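Local coordinates for protein EcmrR transcriptional regulator (Escherichia coli, PDB 6WL5) that probably activates transcription as a multidrug-sensing MerR-family regulator whose C-terminal domain binds small molecules such as cetyl-trimethyl-ammonium, at residues Ala97-Ile101 against Tyr115-Val120; Val100-Tyr106 against Ser145-Glu151. The contacts are given in a common frame with arbitrary orientation. Where two conformers were deposited one is given. Residue numbers count along the deposited sequence, not the author numbering.

Contact 1 (Ala97-Ile101 against Tyr115-Val120); sequences AVTVI and YLMQWV
A helix laid on a β-sheet must match a two-residue repeat to a three- and four-residue one, and here Val-98, Val-100 and Leu-116 carry most of the buried area. Residues 97-101 are extended; 115-120 form regular helix, with Trp-119 N bonded to Tyr-115 O and Val-120 N to Leu-116 O (both 2.9 Å). The segment axes approach to 9.3 Å, their N-to-C directions at 143°, and Thr-99 and Leu-116 have the nearest CA atoms, 7.5 Å apart. Thr-99 points its CB away, so Val-98 and Val-100 are the bumps facing the helix. Leu-116 (m, t) drops into the hollow between them: its CD2 lies 4.0 Å from Val-98 CG2 and 3.8 Å from Val-100 CG1, while its CD1 rests 4.0 Å from Val-98 O. This is the strand-to-helix step, from strand 88-103 to helix 109-123, of a strand-helix-strand-strand order consistent with the SHS2 modules of GyrI-like domains. Val-98 (chi1 p) in turn fits among Leu-116, Trp-119 and Val-120. Its CG2 sits over the face of the Trp-119 six-membered ring as a CH-pi contact, 3.6 Å from the centroid and 11° off the normal; its CG1 meets Val-120 CG2 at 3.9 Å. Trp-119 and Tyr-115, both chi1 t, extend this side of the helix, and Val-100 CG1 reaches Tyr-115 CD1 at 4.0 Å. Ile-152 and Phe-154 of the neighbouring strand 149-158 also touch Leu-116, whereas Met-117, out of reach of residues 97-101, touches a bound cetyl-trimethyl-ammonium.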
# COMPACT_ATOMS: atom_id res chain seq x y z
N ALA A 97 6.79 -4.83 10.46
CA ALA A 97 6.01 -5.55 9.47
C ALA A 97 6.72 -6.82 9.04
O ALA A 97 7.95 -6.82 8.86
CB ALA A 97 5.76 -4.69 8.22
N VAL A 98 5.93 -7.87 8.80
CA VAL A 98 6.38 -8.98 7.98
C VAL A 98 5.93 -8.73 6.55
O VAL A 98 4.79 -8.31 6.30
CB VAL A 98 5.92 -10.33 8.54
CG1 VAL A 98 4.40 -10.49 8.59
CG2 VAL A 98 6.60 -11.48 7.82
N THR A 99 6.87 -8.90 5.61
CA THR A 99 6.66 -8.51 4.22
C THR A 99 7.02 -9.64 3.26
O THR A 99 7.88 -10.48 3.55
CB THR A 99 7.51 -7.26 3.89
OG1 THR A 99 8.91 -7.59 3.84
CG2 THR A 99 7.30 -6.15 4.90
N VAL A 100 6.38 -9.62 2.08
CA VAL A 100 6.81 -10.42 0.94
C VAL A 100 6.72 -9.57 -0.30
O VAL A 100 5.92 -8.63 -0.36
CB VAL A 100 5.99 -11.71 0.72
CG1 VAL A 100 6.16 -12.66 1.88
CG2 VAL A 100 4.52 -11.40 0.46
N ILE A 101 7.53 -9.90 -1.26
CA ILE A 101 7.42 -9.32 -2.60
C ILE A 101 6.55 -10.21 -3.48
O ILE A 101 6.83 -11.41 -3.66
CB ILE A 101 8.81 -9.13 -3.23
CG1 ILE A 101 9.61 -8.10 -2.44
CG2 ILE A 101 8.70 -8.75 -4.72
CD1 ILE A 101 9.22 -6.65 -2.70
N TYR A 115 -0.30 -16.17 1.89
CA TYR A 115 1.00 -16.55 2.42
C TYR A 115 1.33 -15.84 3.71
O TYR A 115 1.78 -16.47 4.64
CB TYR A 115 2.09 -16.24 1.40
CG TYR A 115 3.42 -16.84 1.73
CD1 TYR A 115 4.36 -16.15 2.46
CD2 TYR A 115 3.72 -18.09 1.30
CE1 TYR A 115 5.58 -16.73 2.76
CE2 TYR A 115 4.92 -18.66 1.57
CZ TYR A 115 5.84 -17.98 2.30
OH TYR A 115 7.03 -18.62 2.51
N LEU A 116 1.10 -14.54 3.77
CA LEU A 116 1.45 -13.79 4.98
C LEU A 116 0.51 -14.13 6.14
O LEU A 116 0.96 -14.21 7.28
CB LEU A 116 1.46 -12.28 4.72
CG LEU A 116 2.71 -11.76 4.01
CD1 LEU A 116 2.51 -10.30 3.71
CD2 LEU A 116 3.94 -11.99 4.87
N MET A 117 -0.80 -14.32 5.86
CA MET A 117 -1.73 -14.76 6.91
C MET A 117 -1.24 -16.06 7.54
O MET A 117 -1.24 -16.20 8.77
CB MET A 117 -3.17 -14.93 6.36
CG MET A 117 -3.99 -13.61 6.16
SD MET A 117 -5.75 -13.66 5.59
CE MET A 117 -5.57 -13.79 3.81
N GLN A 118 -0.78 -17.01 6.71
CA GLN A 118 -0.28 -18.29 7.21
C GLN A 118 1.03 -18.12 7.98
O GLN A 118 1.21 -18.73 9.05
CB GLN A 118 -0.10 -19.27 6.06
CG GLN A 118 0.26 -20.68 6.43
CD GLN A 118 -0.89 -21.43 7.09
OE1 GLN A 118 -1.98 -21.52 6.52
NE2 GLN A 118 -0.66 -21.93 8.29
N TRP A 119 1.92 -17.27 7.47
CA TRP A 119 3.18 -17.04 8.14
C TRP A 119 2.95 -16.49 9.54
O TRP A 119 3.61 -16.90 10.50
CB TRP A 119 4.02 -16.05 7.32
CG TRP A 119 5.43 -15.90 7.86
CD1 TRP A 119 6.54 -16.55 7.42
CD2 TRP A 119 5.86 -15.05 8.93
NE1 TRP A 119 7.64 -16.17 8.15
CE2 TRP A 119 7.25 -15.25 9.09
CE3 TRP A 119 5.20 -14.17 9.80
CZ2 TRP A 119 8.00 -14.60 10.07
CZ3 TRP A 119 5.93 -13.50 10.75
CH2 TRP A 119 7.33 -13.73 10.89
N VAL A 120 2.05 -15.53 9.67
CA VAL A 120 1.78 -14.93 10.97
C VAL A 120 1.32 -15.99 11.96
O VAL A 120 1.83 -16.07 13.10
CB VAL A 120 0.77 -13.79 10.79
CG1 VAL A 120 0.23 -13.37 12.08
CG2 VAL A 120 1.43 -12.59 10.09

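Contact 2 (Val100-Tyr106 against Ser145-Glu151)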
# COMPACT_ATOMS: atom_id res chain seq x y z
N VAL A 100 6.38 -9.62 2.08
CA VAL A 100 6.81 -10.42 0.94
C VAL A 100 6.72 -9.57 -0.30
O VAL A 100 5.92 -8.63 -0.36
CB VAL A 100 5.99 -11.71 0.72
CG1 VAL A 100 6.16 -12.66 1.88
CG2 VAL A 100 4.52 -11.40 0.46
N ILE A 101 7.53 -9.90 -1.26
CA ILE A 101 7.42 -9.32 -2.60
C ILE A 101 6.55 -10.21 -3.48
O ILE A 101 6.83 -11.41 -3.66
CB ILE A 101 8.81 -9.13 -3.23
CG1 ILE A 101 9.61 -8.10 -2.44
CG2 ILE A 101 8.70 -8.75 -4.72
CD1 ILE A 101 9.22 -6.65 -2.70
N HIS A 102 5.51 -9.61 -4.07
CA HIS A 102 4.72 -10.22 -5.11
C HIS A 102 5.23 -9.75 -6.47
O HIS A 102 5.21 -8.54 -6.78
CB HIS A 102 3.26 -9.85 -4.97
CG HIS A 102 2.41 -10.43 -6.04
ND1 HIS A 102 2.05 -11.76 -6.05
CD2 HIS A 102 1.93 -9.89 -7.18
CE1 HIS A 102 1.36 -12.00 -7.15
NE2 HIS A 102 1.23 -10.87 -7.83
N LYS A 103 5.79 -10.67 -7.24
CA LYS A 103 6.19 -10.39 -8.61
C LYS A 103 5.03 -10.72 -9.55
O LYS A 103 4.32 -11.71 -9.36
CB LYS A 103 7.39 -11.25 -9.00
CG LYS A 103 8.71 -10.80 -8.34
CD LYS A 103 9.09 -9.35 -8.74
CE LYS A 103 9.48 -9.25 -10.20
NZ LYS A 103 10.68 -10.10 -10.44
N GLY A 104 4.85 -9.88 -10.56
CA GLY A 104 3.87 -10.14 -11.58
C GLY A 104 2.58 -9.35 -11.46
O GLY A 104 2.44 -8.41 -10.67
N PRO A 105 1.64 -9.70 -12.34
CA PRO A 105 0.37 -8.98 -12.43
C PRO A 105 -0.47 -9.13 -11.18
O PRO A 105 -0.23 -9.98 -10.31
CB PRO A 105 -0.33 -9.65 -13.63
CG PRO A 105 0.66 -10.43 -14.33
CD PRO A 105 1.80 -10.70 -13.41
N TYR A 106 -1.45 -8.23 -11.07
CA TYR A 106 -2.20 -8.07 -9.82
C TYR A 106 -3.29 -9.10 -9.62
O TYR A 106 -3.80 -9.21 -8.50
CB TYR A 106 -2.77 -6.66 -9.74
CG TYR A 106 -1.77 -5.54 -9.83
CD1 TYR A 106 -0.56 -5.62 -9.14
CD2 TYR A 106 -2.02 -4.40 -10.55
CE1 TYR A 106 0.35 -4.58 -9.15
CE2 TYR A 106 -1.12 -3.36 -10.57
CZ TYR A 106 0.07 -3.43 -9.88
OH TYR A 106 0.97 -2.39 -9.95
N SER A 145 4.83 -7.46 -17.70
CA SER A 145 4.16 -7.52 -16.40
C SER A 145 4.70 -8.61 -15.49
O SER A 145 4.43 -8.55 -14.28
CB SER A 145 2.65 -7.70 -16.58
OG SER A 145 2.37 -8.89 -17.29
N ALA A 146 5.47 -9.57 -16.01
CA ALA A 146 6.11 -10.53 -15.11
C ALA A 146 7.13 -9.87 -14.18
O ALA A 146 7.47 -10.44 -13.12
CB ALA A 146 6.81 -11.61 -15.91
N GLU A 147 7.59 -8.67 -14.54
CA GLU A 147 8.57 -7.93 -13.77
C GLU A 147 7.98 -6.87 -12.86
O GLU A 147 8.72 -6.17 -12.16
CB GLU A 147 9.61 -7.32 -14.69
CG GLU A 147 10.45 -8.40 -15.43
CD GLU A 147 11.16 -9.43 -14.50
OE1 GLU A 147 11.58 -9.11 -13.34
OE2 GLU A 147 11.32 -10.59 -14.92
N TRP A 148 6.66 -6.77 -12.78
CA TRP A 148 6.07 -5.90 -11.76
C TRP A 148 6.43 -6.40 -10.35
O TRP A 148 6.67 -7.59 -10.12
CB TRP A 148 4.57 -5.87 -11.92
CG TRP A 148 4.14 -5.26 -13.21
CD1 TRP A 148 4.92 -4.74 -14.23
CD2 TRP A 148 2.78 -5.10 -13.62
NE1 TRP A 148 4.10 -4.24 -15.22
CE2 TRP A 148 2.79 -4.47 -14.88
CE3 TRP A 148 1.54 -5.44 -13.03
CZ2 TRP A 148 1.61 -4.17 -15.57
CZ3 TRP A 148 0.37 -5.16 -13.71
CH2 TRP A 148 0.41 -4.50 -14.96
N MET A 149 6.51 -5.46 -9.41
CA MET A 149 6.96 -5.75 -8.06
C MET A 149 6.14 -4.92 -7.10
O MET A 149 6.13 -3.68 -7.17
CB MET A 149 8.46 -5.44 -7.92
CG MET A 149 8.94 -5.42 -6.51
SD MET A 149 10.70 -5.16 -6.35
CE MET A 149 11.23 -6.66 -7.13
N THR A 150 5.49 -5.61 -6.16
CA THR A 150 4.58 -5.03 -5.17
C THR A 150 4.92 -5.70 -3.86
O THR A 150 4.93 -6.93 -3.77
CB THR A 150 3.13 -5.34 -5.56
OG1 THR A 150 2.89 -4.98 -6.94
CG2 THR A 150 2.12 -4.61 -4.72
N GLU A 151 5.19 -4.89 -2.84
CA GLU A 151 5.50 -5.44 -1.54
C GLU A 151 4.28 -5.41 -0.64
O GLU A 151 3.65 -4.36 -0.48
CB GLU A 151 6.68 -4.72 -0.87
CG GLU A 151 7.04 -5.37 0.47
CD GLU A 151 8.36 -4.93 1.03
OE1 GLU A 151 9.42 -5.42 0.57
OE2 GLU A 151 8.34 -4.08 1.94
O HOH W 1 3.57 -7.05 -8.60
O HOH W 2 3.22 -2.66 -8.46
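Antiparallel pairing between strands 88-103 and 149-158, consistent with the first and last strands of an SHS2 strand-helix-strand-strand unit, illustrates how two strands of a sheet part at the end of their ladder. His-102 and Thr-150 form the hydrogen-bonded pair: His-102 N gives to Thr-150 O (2.8 Å) and Thr-150 N to His-102 O (3.0 Å). Ile-101/Glu-151 and Lys-103/Met-149 are the flanking non-hydrogen-bonded pairs. Past Lys-103 the ladder gives way to loop, yet Gly-104 N still reaches Trp-148 O (3.0 Å). Gly-104 has phi/psi of 102/-174°, where a CB would press on the preceding carbonyl oxygen and clash with Pro-105 CD. The side chain of His-102 uses both nitrogens, NE2 giving to Pro-105 O (3.0 Å) and ND1 bonding Tyr-4 OH; Trp-148 NE1 bonds Lys-142 O. On the face carrying Ile-101, Lys-103, Met-149 and Glu-151, Lys-103 NZ forms a salt bridge with Glu-147 OE1 (3.2 Å), and Glu-151 OE2 makes a salt bridge to Lys-9 NZ and a hydrogen bond to Gln-153 NE2. Water 1 donates to His-102 O (2.9 Å) and Gly-104 O (2.7 Å) and accepts from Thr-150 OG1 (2.7 Å); water 2 donates to Thr-150 OG1 (2.8 Å) and hydrogen-bonds Tyr-106 OH at 2.7 Å.

Strand 88-103 serves both contacts, but through different parts of its structure. Contact 1 uses the face of the strand: it is buried, apolar and free of hydrogen bonds across the segments, with 297 Å² covered. Contact 2 uses the strand's edge and the loop beyond; it is only partly buried, covers 706 Å², and mixes backbone bonds, a salt bridge and bound water. Both contacts share Val-100 and Ile-101; Val-100 presents its side chain to the helix while its carbonyl O meets Glu-151 CA. The contacts also touch at Thr-99 CG2 and Glu-151 OE2, 3.8 Å apart. Each holds a residue of a different cetyl-trimethyl-ammonium site: Met-117 in contact 1, Tyr-106 in contact 2.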